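Local coordinates for protein argonaute (Marinitoga piezophila, PDB 5I4A) that uses short guide RNAs with a 5'-hydroxyl end to bind complementary single-stranded DNA or RNA targets and cleave them, at residues L444-D449 against E512-L517; D537-L542 against E588-Y593. All blocks are in the same frame, centred on the assembly; numbering follows the deposited sequence.

Contact 1. Residues L444-D449 against E512-L517; sequences LYIGID and ENVFIL
Leu-444 O is gripped at two points: the backbone N-H of Phe-515 donates to it over 2.8 Å in the plane of the carbonyl, and the CA-H of Val-514 adds a weaker contact. Four further backbone bonds carry the ladder on, from Leu-444 N to Asn-513 O up to Ile-448 N to Leu-517 O. The straightest is Leu-517 N to Ile-446 O (2.9 Å, 174° at the hydrogen), and strand axes 17° apart define a parallel pairing. On one face Tyr-445 and Phe-515 stand side by side, each CG anti to its carbonyl carbon. Tyr-445 CE1 lies over one face of the phenylalanine ring, toward its rim and 3.5 Å from Phe-515 CD1; with planes 44° apart, the pair is oblique. Helix 595-605 packs on both side chains, and its Gln-601 is hydrogen-bonded to the tyrosine hydroxyl. An alanine in place of Phe-515 would remove the ring under Tyr-445 CE1 and would probably loosen the packing of this face against Ile-598. The other face is aliphatic: Ile-446 CD1 meets Val-514 CG1 at 3.9 Å, and Ile-448 CG1 meets Ile-516 CG2 at the same distance. Tyr-496 of helix 485-507 packs on Ile-446 and Val-514. Strand 443-452 carries Asp-449, inferred to be catalytic and, by similarity, a ligand of both Mn(2+) ions, while the last residue of strand 513-519 is Asp-519, inferred to be catalytic too. Neighbouring parallel strands that each carry an inferred catalytic aspartate, between helices on both faces, belong to the central sheet of the RNase H fold of the PIWI domain.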
ATOM      1  N   LEU A 444       3.257 -23.332   2.392  1.00 33.71           N
ATOM      2  CA  LEU A 444       2.018 -22.716   1.931  1.00 36.87           C
ATOM      3  C   LEU A 444       2.057 -21.242   2.314  1.00 40.20           C
ATOM      4  O   LEU A 444       1.994 -20.901   3.502  1.00 34.74           O
ATOM      5  CB  LEU A 444       0.802 -23.418   2.532  1.00 38.36           C
ATOM      6  CG  LEU A 444      -0.566 -22.784   2.265  1.00 43.15           C
ATOM      7  CD1 LEU A 444      -0.815 -22.668   0.774  1.00 32.16           C
ATOM      8  CD2 LEU A 444      -1.671 -23.586   2.937  1.00 40.65           C
ATOM      9  N   TYR A 445       2.165 -20.377   1.311  1.00 40.73           N
ATOM     10  CA  TYR A 445       2.284 -18.941   1.522  1.00 32.80           C
ATOM     11  C   TYR A 445       0.907 -18.302   1.390  1.00 30.48           C
ATOM     12  O   TYR A 445       0.284 -18.371   0.326  1.00 34.27           O
ATOM     13  CB  TYR A 445       3.275 -18.335   0.528  1.00 28.14           C
ATOM     14  CG  TYR A 445       4.637 -18.994   0.591  1.00 25.40           C
ATOM     15  CD1 TYR A 445       5.509 -18.727   1.636  1.00 25.39           C
ATOM     16  CD2 TYR A 445       5.044 -19.894  -0.386  1.00 28.35           C
ATOM     17  CE1 TYR A 445       6.751 -19.331   1.707  1.00 35.80           C
ATOM     18  CE2 TYR A 445       6.287 -20.505  -0.325  1.00 30.63           C
ATOM     19  CZ  TYR A 445       7.134 -20.217   0.723  1.00 30.06           C
ATOM     20  OH  TYR A 445       8.370 -20.819   0.795  1.00 31.90           O
ATOM     21  N   ILE A 446       0.442 -17.679   2.471  1.00 33.30           N
ATOM     22  CA  ILE A 446      -0.904 -17.130   2.568  1.00 35.81           C
ATOM     23  C   ILE A 446      -0.799 -15.657   2.936  1.00 35.61           C
ATOM     24  O   ILE A 446      -0.031 -15.289   3.832  1.00 29.78           O
ATOM     25  CB  ILE A 446      -1.742 -17.898   3.608  1.00 46.46           C
ATOM     26  CG1 ILE A 446      -1.964 -19.344   3.155  1.00 44.81           C
ATOM     27  CG2 ILE A 446      -3.073 -17.205   3.855  1.00 48.51           C
ATOM     28  CD1 ILE A 446      -2.588 -20.224   4.216  1.00 45.66           C
ATOM     29  N   GLY A 447      -1.561 -14.820   2.241  1.00 31.58           N
ATOM     30  CA  GLY A 447      -1.650 -13.398   2.547  1.00 30.64           C
ATOM     31  C   GLY A 447      -3.033 -13.067   3.079  1.00 36.87           C
ATOM     32  O   GLY A 447      -4.029 -13.630   2.621  1.00 37.30           O
ATOM     33  N   ILE A 448      -3.087 -12.153   4.045  1.00 39.19           N
ATOM     34  CA  ILE A 448      -4.326 -11.805   4.736  1.00 41.11           C
ATOM     35  C   ILE A 448      -4.517 -10.297   4.675  1.00 38.13           C
ATOM     36  O   ILE A 448      -3.686  -9.543   5.193  1.00 31.58           O
ATOM     37  CB  ILE A 448      -4.325 -12.274   6.201  1.00 43.85           C
ATOM     38  CG1 ILE A 448      -4.004 -13.767   6.295  1.00 45.59           C
ATOM     39  CG2 ILE A 448      -5.666 -11.966   6.856  1.00 30.05           C
ATOM     40  CD1 ILE A 448      -5.001 -14.647   5.594  1.00 35.94           C
ATOM     41  N   ASP A 449      -5.622  -9.860   4.068  1.00 35.69           N
ATOM     42  CA  ASP A 449      -6.042  -8.461   4.076  1.00 42.64           C
ATOM     43  C   ASP A 449      -7.375  -8.388   4.808  1.00 43.45           C
ATOM     44  O   ASP A 449      -8.396  -8.866   4.301  1.00 40.06           O
ATOM     45  CB  ASP A 449      -6.159  -7.903   2.655  1.00 47.34           C
ATOM     46  CG  ASP A 449      -6.388  -6.393   2.625  1.00 52.74           C
ATOM     47  OD1 ASP A 449      -7.012  -5.846   3.559  1.00 62.55           O
ATOM     48  OD2 ASP A 449      -5.942  -5.748   1.654  1.00 56.97           O
ATOM     49  N   GLU A 512       4.131 -28.687   4.961  1.00 52.46           N
ATOM     50  CA  GLU A 512       4.921 -28.850   6.174  1.00 52.73           C
ATOM     51  C   GLU A 512       4.992 -27.549   6.959  1.00 52.72           C
ATOM     52  O   GLU A 512       5.010 -27.569   8.194  1.00 53.25           O
ATOM     53  CB  GLU A 512       6.321 -29.352   5.833  1.00 52.19           C
ATOM     54  CG  GLU A 512       6.958 -30.114   6.974  1.00 67.59           C
ATOM     55  CD  GLU A 512       6.031 -31.184   7.530  1.00 73.10           C
ATOM     56  OE1 GLU A 512       5.886 -32.242   6.883  1.00 76.75           O
ATOM     57  OE2 GLU A 512       5.430 -30.958   8.603  1.00 67.10           O
ATOM     58  N   ASN A 513       5.000 -26.414   6.268  1.00 52.15           N
ATOM     59  CA  ASN A 513       5.030 -25.107   6.905  1.00 52.09           C
ATOM     60  C   ASN A 513       3.999 -24.200   6.251  1.00 51.98           C
ATOM     61  O   ASN A 513       3.701 -24.332   5.061  1.00 51.61           O
ATOM     62  CB  ASN A 513       6.424 -24.481   6.816  1.00 51.39           C
ATOM     63  CG  ASN A 513       7.520 -25.452   7.212  1.00 51.39           C
ATOM     64  OD1 ASN A 513       7.756 -25.687   8.397  1.00 51.87           O
ATOM     65  ND2 ASN A 513       8.198 -26.018   6.220  1.00 50.85           N
ATOM     66  N   VAL A 514       3.455 -23.275   7.040  1.00 52.30           N
ATOM     67  CA  VAL A 514       2.424 -22.353   6.579  1.00 52.26           C
ATOM     68  C   VAL A 514       2.833 -20.939   6.970  1.00 51.95           C
ATOM     69  O   VAL A 514       2.972 -20.634   8.161  1.00 52.34           O
ATOM     70  CB  VAL A 514       1.040 -22.696   7.157  1.00 53.11           C
ATOM     71  CG1 VAL A 514       0.004 -21.693   6.681  1.00 53.05           C
ATOM     72  CG2 VAL A 514       0.628 -24.104   6.753  1.00 53.80           C
ATOM     73  N   PHE A 515       3.025 -20.082   5.972  1.00 51.24           N
ATOM     74  CA  PHE A 515       3.393 -18.688   6.181  1.00 50.87           C
ATOM     75  C   PHE A 515       2.130 -17.839   6.118  1.00 52.86           C
ATOM     76  O   PHE A 515       1.456 -17.801   5.083  1.00 50.91           O
ATOM     77  CB  PHE A 515       4.399 -18.222   5.128  1.00 49.93           C
ATOM     78  CG  PHE A 515       5.749 -18.880   5.233  1.00 49.63           C
ATOM     79  CD1 PHE A 515       5.902 -20.232   4.971  1.00 49.78           C
ATOM     80  CD2 PHE A 515       6.870 -18.141   5.568  1.00 49.19           C
ATOM     81  CE1 PHE A 515       7.141 -20.836   5.062  1.00 49.50           C
ATOM     82  CE2 PHE A 515       8.113 -18.741   5.656  1.00 48.91           C
ATOM     83  CZ  PHE A 515       8.247 -20.091   5.403  1.00 49.06           C
ATOM     84  N   ILE A 516       1.810 -17.166   7.218  1.00 51.55           N
ATOM     85  CA  ILE A 516       0.652 -16.282   7.291  1.00 51.81           C
ATOM     86  C   ILE A 516       1.188 -14.858   7.332  1.00 51.30           C
ATOM     87  O   ILE A 516       1.707 -14.401   8.358  1.00 51.45           O
ATOM     88  CB  ILE A 516      -0.240 -16.585   8.502  1.00 52.93           C
ATOM     89  CG1 ILE A 516      -0.818 -17.998   8.407  1.00 53.24           C
ATOM     90  CG2 ILE A 516      -1.365 -15.567   8.602  1.00 52.97           C
ATOM     91  CD1 ILE A 516       0.032 -19.053   9.089  1.00 53.46           C
ATOM     92  N   LEU A 517       1.069 -14.156   6.211  1.00 50.70           N
ATOM     93  CA  LEU A 517       1.523 -12.779   6.094  1.00 50.17           C
ATOM     94  C   LEU A 517       0.316 -11.857   6.208  1.00 50.46           C
ATOM     95  O   LEU A 517      -0.664 -12.014   5.472  1.00 50.54           O
ATOM     96  CB  LEU A 517       2.250 -12.559   4.768  1.00 49.27           C
ATOM     97  CG  LEU A 517       3.063 -13.747   4.240  1.00 49.01           C
ATOM     98  CD1 LEU A 517       3.672 -13.415   2.888  1.00 48.13           C
ATOM     99  CD2 LEU A 517       4.144 -14.177   5.223  1.00 49.13           C
TER

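Contact 2. Residues D537-L542 against E588-Y593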
ATOM      1  N   ASP A 537      -2.060 -30.178  13.108  1.00 60.03           N
ATOM      2  CA  ASP A 537      -0.661 -30.339  13.492  1.00 62.51           C
ATOM      3  C   ASP A 537       0.283 -29.833  12.409  1.00 66.64           C
ATOM      4  O   ASP A 537       1.104 -30.594  11.897  1.00 66.57           O
ATOM      5  CB  ASP A 537      -0.349 -31.809  13.793  1.00 65.60           C
ATOM      6  CG  ASP A 537      -0.804 -32.232  15.176  1.00 70.28           C
ATOM      7  OD1 ASP A 537      -0.026 -32.054  16.136  1.00 74.41           O
ATOM      8  OD2 ASP A 537      -1.937 -32.746  15.299  1.00 73.49           O
ATOM      9  N   THR A 538       0.175 -28.555  12.057  1.00 70.21           N
ATOM     10  CA  THR A 538       1.025 -27.968  11.030  1.00 62.99           C
ATOM     11  C   THR A 538       1.887 -26.865  11.632  1.00 56.97           C
ATOM     12  O   THR A 538       1.427 -26.087  12.476  1.00 51.31           O
ATOM     13  CB  THR A 538       0.192 -27.436   9.843  1.00 60.24           C
ATOM     14  OG1 THR A 538       1.058 -27.140   8.739  1.00 59.43           O
ATOM     15  CG2 THR A 538      -0.580 -26.190  10.209  1.00 60.69           C
ATOM     16  N   LYS A 539       3.148 -26.827  11.213  1.00 54.53           N
ATOM     17  CA  LYS A 539       4.072 -25.795  11.656  1.00 56.92           C
ATOM     18  C   LYS A 539       3.858 -24.534  10.824  1.00 64.29           C
ATOM     19  O   LYS A 539       3.538 -24.606   9.636  1.00 61.65           O
ATOM     20  CB  LYS A 539       5.507 -26.316  11.556  1.00 58.56           C
ATOM     21  CG  LYS A 539       5.732 -27.514  12.493  1.00 60.46           C
ATOM     22  CD  LYS A 539       6.928 -28.387  12.117  1.00 58.14           C
ATOM     23  CE  LYS A 539       6.849 -29.000  10.743  1.00 61.85           C
ATOM     24  NZ  LYS A 539       8.172 -29.595  10.398  1.00 60.76           N
ATOM     25  N   TYR A 540       3.987 -23.375  11.467  1.00 64.32           N
ATOM     26  CA  TYR A 540       3.574 -22.125  10.845  1.00 56.32           C
ATOM     27  C   TYR A 540       4.441 -20.981  11.354  1.00 46.62           C
ATOM     28  O   TYR A 540       5.294 -21.153  12.229  1.00 41.80           O
ATOM     29  CB  TYR A 540       2.096 -21.836  11.127  1.00 51.33           C
ATOM     30  CG  TYR A 540       1.808 -21.714  12.602  1.00 51.20           C
ATOM     31  CD1 TYR A 540       1.479 -22.831  13.353  1.00 42.79           C
ATOM     32  CD2 TYR A 540       1.889 -20.485  13.249  1.00 50.14           C
ATOM     33  CE1 TYR A 540       1.229 -22.734  14.697  1.00 49.32           C
ATOM     34  CE2 TYR A 540       1.639 -20.379  14.603  1.00 52.63           C
ATOM     35  CZ  TYR A 540       1.308 -21.512  15.317  1.00 54.88           C
ATOM     36  OH  TYR A 540       1.057 -21.444  16.660  1.00 64.89           O
ATOM     37  N   THR A 541       4.199 -19.798  10.793  1.00 44.18           N
ATOM     38  CA  THR A 541       4.800 -18.559  11.262  1.00 43.84           C
ATOM     39  C   THR A 541       3.808 -17.430  11.026  1.00 39.84           C
ATOM     40  O   THR A 541       3.114 -17.407  10.005  1.00 43.74           O
ATOM     41  CB  THR A 541       6.129 -18.263  10.555  1.00 37.55           C
ATOM     42  OG1 THR A 541       6.601 -16.968  10.948  1.00 36.44           O
ATOM     43  CG2 THR A 541       5.961 -18.305   9.038  1.00 51.05           C
ATOM     44  N   LEU A 542       3.734 -16.507  11.978  1.00 39.16           N
ATOM     45  CA  LEU A 542       2.839 -15.358  11.901  1.00 39.34           C
ATOM     46  C   LEU A 542       3.672 -14.114  11.638  1.00 42.29           C
ATOM     47  O   LEU A 542       4.576 -13.791  12.415  1.00 35.50           O
ATOM     48  CB  LEU A 542       2.023 -15.209  13.184  1.00 46.17           C
ATOM     49  CG  LEU A 542       1.109 -16.405  13.442  1.00 46.38           C
ATOM     50  CD1 LEU A 542       0.129 -16.117  14.571  1.00 44.67           C
ATOM     51  CD2 LEU A 542       0.384 -16.766  12.158  1.00 42.72           C
ATOM     52  N   GLU A 588       5.150 -14.843  15.511  1.00 43.36           N
ATOM     53  CA  GLU A 588       5.291 -16.180  16.061  1.00 39.60           C
ATOM     54  C   GLU A 588       6.023 -17.032  15.036  1.00 51.71           C
ATOM     55  O   GLU A 588       6.018 -16.738  13.837  1.00 55.46           O
ATOM     56  CB  GLU A 588       3.931 -16.803  16.398  1.00 37.82           C
ATOM     57  CG  GLU A 588       3.906 -17.604  17.688  1.00 54.56           C
ATOM     58  CD  GLU A 588       3.917 -16.720  18.920  1.00 55.79           C
ATOM     59  OE1 GLU A 588       2.952 -15.950  19.111  1.00 57.26           O
ATOM     60  OE2 GLU A 588       4.895 -16.788  19.691  1.00 66.86           O
ATOM     61  N   ASN A 589       6.664 -18.094  15.517  1.00 43.26           N
ATOM     62  CA  ASN A 589       7.340 -19.013  14.609  1.00 37.02           C
ATOM     63  C   ASN A 589       7.555 -20.345  15.302  1.00 42.68           C
ATOM     64  O   ASN A 589       8.211 -20.407  16.344  1.00 42.85           O
ATOM     65  CB  ASN A 589       8.677 -18.448  14.125  1.00 43.26           C
ATOM     66  CG  ASN A 589       9.414 -19.401  13.206  1.00 40.15           C
ATOM     67  OD1 ASN A 589       8.799 -20.225  12.531  1.00 40.98           O
ATOM     68  ND2 ASN A 589      10.740 -19.312  13.193  1.00 35.81           N
ATOM     69  N   ASN A 590       7.017 -21.411  14.710  1.00 36.95           N
ATOM     70  CA  ASN A 590       7.317 -22.776  15.124  1.00 43.03           C
ATOM     71  C   ASN A 590       7.730 -23.633  13.931  1.00 41.61           C
ATOM     72  O   ASN A 590       7.667 -24.866  14.004  1.00 37.12           O
ATOM     73  CB  ASN A 590       6.133 -23.407  15.864  1.00 41.96           C
ATOM     74  CG  ASN A 590       4.832 -23.306  15.090  1.00 55.23           C
ATOM     75  OD1 ASN A 590       4.297 -24.313  14.631  1.00 61.55           O
ATOM     76  ND2 ASN A 590       4.309 -22.091  14.959  1.00 55.45           N
ATOM     77  N   THR A 591       8.157 -23.005  12.835  1.00 37.00           N
ATOM     78  CA  THR A 591       8.729 -23.751  11.727  1.00 37.02           C
ATOM     79  C   THR A 591      10.180 -24.109  12.044  1.00 44.50           C
ATOM     80  O   THR A 591      10.775 -23.626  13.013  1.00 43.16           O
ATOM     81  CB  THR A 591       8.673 -22.949  10.421  1.00 41.65           C
ATOM     82  OG1 THR A 591       9.501 -21.788  10.526  1.00 39.23           O
ATOM     83  CG2 THR A 591       7.248 -22.523  10.090  1.00 37.02           C
ATOM     84  N   ASP A 592      10.752 -24.974  11.213  1.00 38.37           N
ATOM     85  CA  ASP A 592      12.165 -25.314  11.307  1.00 46.12           C
ATOM     86  C   ASP A 592      13.061 -24.290  10.618  1.00 49.40           C
ATOM     87  O   ASP A 592      14.283 -24.471  10.588  1.00 51.06           O
ATOM     88  CB  ASP A 592      12.406 -26.702  10.717  1.00 58.29           C
ATOM     89  CG  ASP A 592      11.592 -27.773  11.423  1.00 65.46           C
ATOM     90  OD1 ASP A 592      11.291 -27.598  12.626  1.00 54.26           O
ATOM     91  OD2 ASP A 592      11.263 -28.793  10.781  1.00 71.80           O
ATOM     92  N   TYR A 593      12.480 -23.226  10.074  1.00 40.57           N
ATOM     93  CA  TYR A 593      13.255 -22.154   9.475  1.00 40.46           C
ATOM     94  C   TYR A 593      13.676 -21.152  10.537  1.00 43.14           C
ATOM     95  O   TYR A 593      12.936 -20.881  11.488  1.00 39.36           O
ATOM     96  CB  TYR A 593      12.440 -21.433   8.400  1.00 39.84           C
ATOM     97  CG  TYR A 593      12.181 -22.239   7.153  1.00 36.82           C
ATOM     98  CD1 TYR A 593      13.222 -22.593   6.307  1.00 36.80           C
ATOM     99  CD2 TYR A 593      10.893 -22.618   6.803  1.00 37.44           C
ATOM    100  CE1 TYR A 593      12.989 -23.319   5.157  1.00 36.86           C
ATOM    101  CE2 TYR A 593      10.650 -23.343   5.653  1.00 38.51           C
ATOM    102  CZ  TYR A 593      11.701 -23.691   4.833  1.00 36.93           C
ATOM    103  OH  TYR A 593      11.464 -24.413   3.686  1.00 36.99           O
TER
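The Tyr-540 ring has the amide nitrogen of Asn-590 over the centre of one face, 2.9 Å above its plane, and Thr-538 O at its edge, in plane. Ring and amide planes are 72° apart, so the amide stands steeply on the ring, with ND2 3.1 Å from Tyr-540 CZ. Both side chains take the crowded first torsion, CG between backbone N and carbonyl carbon (chi1 60° for Tyr-540, 52° for Asn-590), which brings them together; the phenol hydroxyl bonds Lys-530. The other end of the amide, Asn-590 OD1, accepts a weak bond from Tyr-540 N, and Asn-590 N donates nearly straight to Tyr-540 O at 3.0 Å. The main-chain bond prolongs the antiparallel pairing of Thr-541 with Asn-589 and Leu-542 with Glu-588 in the PIWI sheet, at the point where strand 582-589 gives way to a loop. Within the strands, Glu-588 O is held by two donors, Leu-542 N at 3.0 Å, lying above the carbonyl plane, and Thr-541 OG1, in that plane and also at 3.0 Å. The exit is shaped by an Asx turn: Asn-589 OD1 takes Thr-591 N, and on a lone pair Thr-591 OG1 at 2.6 Å, while its ND2 donates to Tyr-593 O. Thr-591 CG2 lies 3.2 Å from Tyr-540 O. Farther along the loop, Lys-539, bent at chi3, reaches Asp-592 in a salt bridge, NZ to OD2 3.2 Å, whose hydrogen bond is weak.

Contacts 1 and 2 belong to one mixed sheet, in which strands 513-519 and 539-546 are neighbours: Val-514 N probably bonds Lys-539 O at 2.9 Å, and Val-514 O probably bonds Thr-541 N. Their centres lie about 10 Å apart. All touching residues of contact 1 are buried, and its chemistry is main-chain bonding with apolar packing on both faces, leading toward the inferred active site. Contact 2 lies away from the annotated sites and is only partly buried, and there amide, hydroxyl and charged side chains supplement a short antiparallel ladder. Helix 595-605 touches both, Ile-598 meeting Phe-515 in one and Thr-591 in the other.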